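Long-range contact in hydrolase, NUDIX family (Clostridium perfringens ATCC 13124, PDB 3F6A), which probably hydrolyses a nucleoside diphosphate linked to another moiety, as Nudix enzymes do, although its own substrate is not established: residues A[14-19]-A[108-113]. Residues are numbered along the deposited sequence; the frame is centred on the assembly and turned at random.
Sequences VCKDKV and TSFETS
The ring of Phe110 lies against the hairpin turn of residues 15-18, with the sulfur of Cys15 over one face. In this sulfur-aromatic contact Cys15 SG stands 4.1 Å from the centroid of the Phe110 ring and 18° off the ring normal, displaced toward the rim. SG, anti to the backbone N of Cys15 (chi1 -173°), reaches residues 108-113 and also lies 3.4 Å from Thr108 O. Cys15 CB adds an apolar touch on CE1 of Phe110, at 3.6 Å. The far tip of the ring meets Lys16: CG and CD of the lysine both lie 3.2 Å from CZ of Phe110, a tight fit; the chain bends at chi3 and chi4, and NZ lies in the ring plane at the edge. Lys18 CB approaches CE1 obliquely. The type II' turn is closed by two backbone hydrogen bonds between Cys15 and Lys18. This surface contact joins the tip of the hairpin of strands 7-15 and 18-23 to the loop following strand 98-106 in the Nudix fold; Trp124 of strand 122-125 packs edge-to-face with Phe110, while Val14 and Val19 turn away onto helix 138-150.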
loop_
_atom_site.group_PDB
_atom_site.type_symbol
_atom_site.label_atom_id
_atom_site.label_comp_id
_atom_site.label_asym_id
_atom_site.label_seq_id
_atom_site.Cartn_x
_atom_site.Cartn_y
_atom_site.Cartn_z
ATOM N N VAL A 14 -14.861 -11.835 3.818
ATOM C CA VAL A 14 -16.288 -11.928 3.558
ATOM C C VAL A 14 -16.726 -13.315 3.095
ATOM O O VAL A 14 -16.118 -13.902 2.205
ATOM C CB VAL A 14 -16.712 -10.894 2.478
ATOM C CG1 VAL A 14 -18.161 -11.145 2.041
ATOM C CG2 VAL A 14 -16.548 -9.479 3.024
ATOM N N CYS A 15 -17.775 -13.838 3.718
ATOM C CA CYS A 15 -18.335 -15.130 3.333
ATOM C C CYS A 15 -19.782 -14.804 2.987
ATOM O O CYS A 15 -20.537 -14.329 3.840
ATOM C CB CYS A 15 -18.282 -16.136 4.488
ATOM S SG CYS A 15 -18.795 -17.813 3.989
ATOM N N LYS A 16 -20.151 -15.055 1.735
ATOM C CA LYS A 16 -21.482 -14.745 1.218
ATOM C C LYS A 16 -21.907 -13.318 1.570
ATOM O O LYS A 16 -21.469 -12.374 0.917
ATOM C CB LYS A 16 -22.536 -15.764 1.689
ATOM C CG LYS A 16 -22.591 -16.029 3.172
ATOM C CD LYS A 16 -23.902 -16.699 3.552
ATOM C CE LYS A 16 -25.055 -15.700 3.565
ATOM N NZ LYS A 16 -24.908 -14.687 4.653
ATOM N N ASP A 17 -22.738 -13.141 2.592
ATOM C CA ASP A 17 -23.172 -11.792 2.945
ATOM C C ASP A 17 -22.735 -11.281 4.319
ATOM O O ASP A 17 -23.358 -10.371 4.876
ATOM C CB ASP A 17 -24.695 -11.680 2.810
ATOM C CG ASP A 17 -25.176 -11.966 1.398
ATOM O OD1 ASP A 17 -24.653 -11.339 0.449
ATOM O OD2 ASP A 17 -26.078 -12.820 1.233
ATOM N N LYS A 18 -21.656 -11.843 4.862
ATOM C CA LYS A 18 -21.165 -11.402 6.165
ATOM C C LYS A 18 -19.641 -11.247 6.193
ATOM O O LYS A 18 -18.933 -11.825 5.371
ATOM C CB LYS A 18 -21.618 -12.380 7.262
ATOM C CG LYS A 18 -23.126 -12.615 7.284
ATOM C CD LYS A 18 -23.593 -13.226 8.594
ATOM C CE LYS A 18 -25.107 -13.422 8.583
ATOM N NZ LYS A 18 -25.647 -13.831 9.914
ATOM N N VAL A 19 -19.147 -10.458 7.143
ATOM C CA VAL A 19 -17.713 -10.221 7.279
ATOM C C VAL A 19 -17.257 -10.667 8.665
ATOM O O VAL A 19 -17.990 -10.521 9.638
ATOM C CB VAL A 19 -17.379 -8.723 7.066
ATOM C CG1 VAL A 19 -18.165 -7.875 8.049
ATOM C CG2 VAL A 19 -15.885 -8.494 7.217
ATOM N N THR A 108 -14.858 -19.457 1.801
ATOM C CA THR A 108 -16.013 -20.305 1.517
ATOM C C THR A 108 -17.011 -20.660 2.625
ATOM O O THR A 108 -18.204 -20.787 2.351
ATOM C CB THR A 108 -15.553 -21.614 0.863
ATOM O OG1 THR A 108 -14.655 -22.292 1.745
ATOM C CG2 THR A 108 -14.846 -21.328 -0.450
ATOM N N SER A 109 -16.553 -20.819 3.862
ATOM C CA SER A 109 -17.475 -21.177 4.941
ATOM C C SER A 109 -17.336 -20.325 6.196
ATOM O O SER A 109 -16.290 -19.732 6.446
ATOM C CB SER A 109 -17.298 -22.647 5.320
ATOM O OG SER A 109 -15.996 -22.877 5.819
ATOM N N PHE A 110 -18.403 -20.286 6.986
ATOM C CA PHE A 110 -18.427 -19.515 8.222
ATOM C C PHE A 110 -17.670 -20.233 9.321
ATOM O O PHE A 110 -17.318 -19.631 10.330
ATOM C CB PHE A 110 -19.865 -19.305 8.702
ATOM C CG PHE A 110 -20.669 -18.381 7.843
ATOM C CD1 PHE A 110 -20.231 -17.087 7.593
ATOM C CD2 PHE A 110 -21.898 -18.787 7.325
ATOM C CE1 PHE A 110 -21.006 -16.206 6.843
ATOM C CE2 PHE A 110 -22.679 -17.912 6.576
ATOM C CZ PHE A 110 -22.230 -16.618 6.336
ATOM N N GLU A 111 -17.429 -21.524 9.130
ATOM C CA GLU A 111 -16.740 -22.300 10.147
ATOM C C GLU A 111 -15.311 -21.809 10.326
ATOM O O GLU A 111 -14.593 -21.599 9.351
ATOM C CB GLU A 111 -16.738 -23.782 9.772
ATOM C CG GLU A 111 -16.665 -24.707 10.971
ATOM C CD GLU A 111 -16.605 -26.169 10.580
ATOM O OE1 GLU A 111 -17.451 -26.607 9.766
ATOM O OE2 GLU A 111 -15.712 -26.880 11.097
ATOM N N THR A 112 -14.900 -21.637 11.576
ATOM C CA THR A 112 -13.553 -21.164 11.870
ATOM C C THR A 112 -12.894 -22.005 12.942
ATOM O O THR A 112 -13.567 -22.577 13.793
ATOM C CB THR A 112 -13.582 -19.701 12.328
ATOM O OG1 THR A 112 -14.515 -19.559 13.404
ATOM C CG2 THR A 112 -14.015 -18.806 11.184
ATOM N N SER A 113 -11.570 -22.074 12.896
ATOM C CA SER A 113 -10.812 -22.858 13.864
ATOM C C SER A 113 -9.474 -22.177 14.154
ATOM O O SER A 113 -8.462 -22.513 13.554
ATOM C CB SER A 113 -10.571 -24.261 13.295
ATOM O OG SER A 113 -9.815 -25.052 14.188
#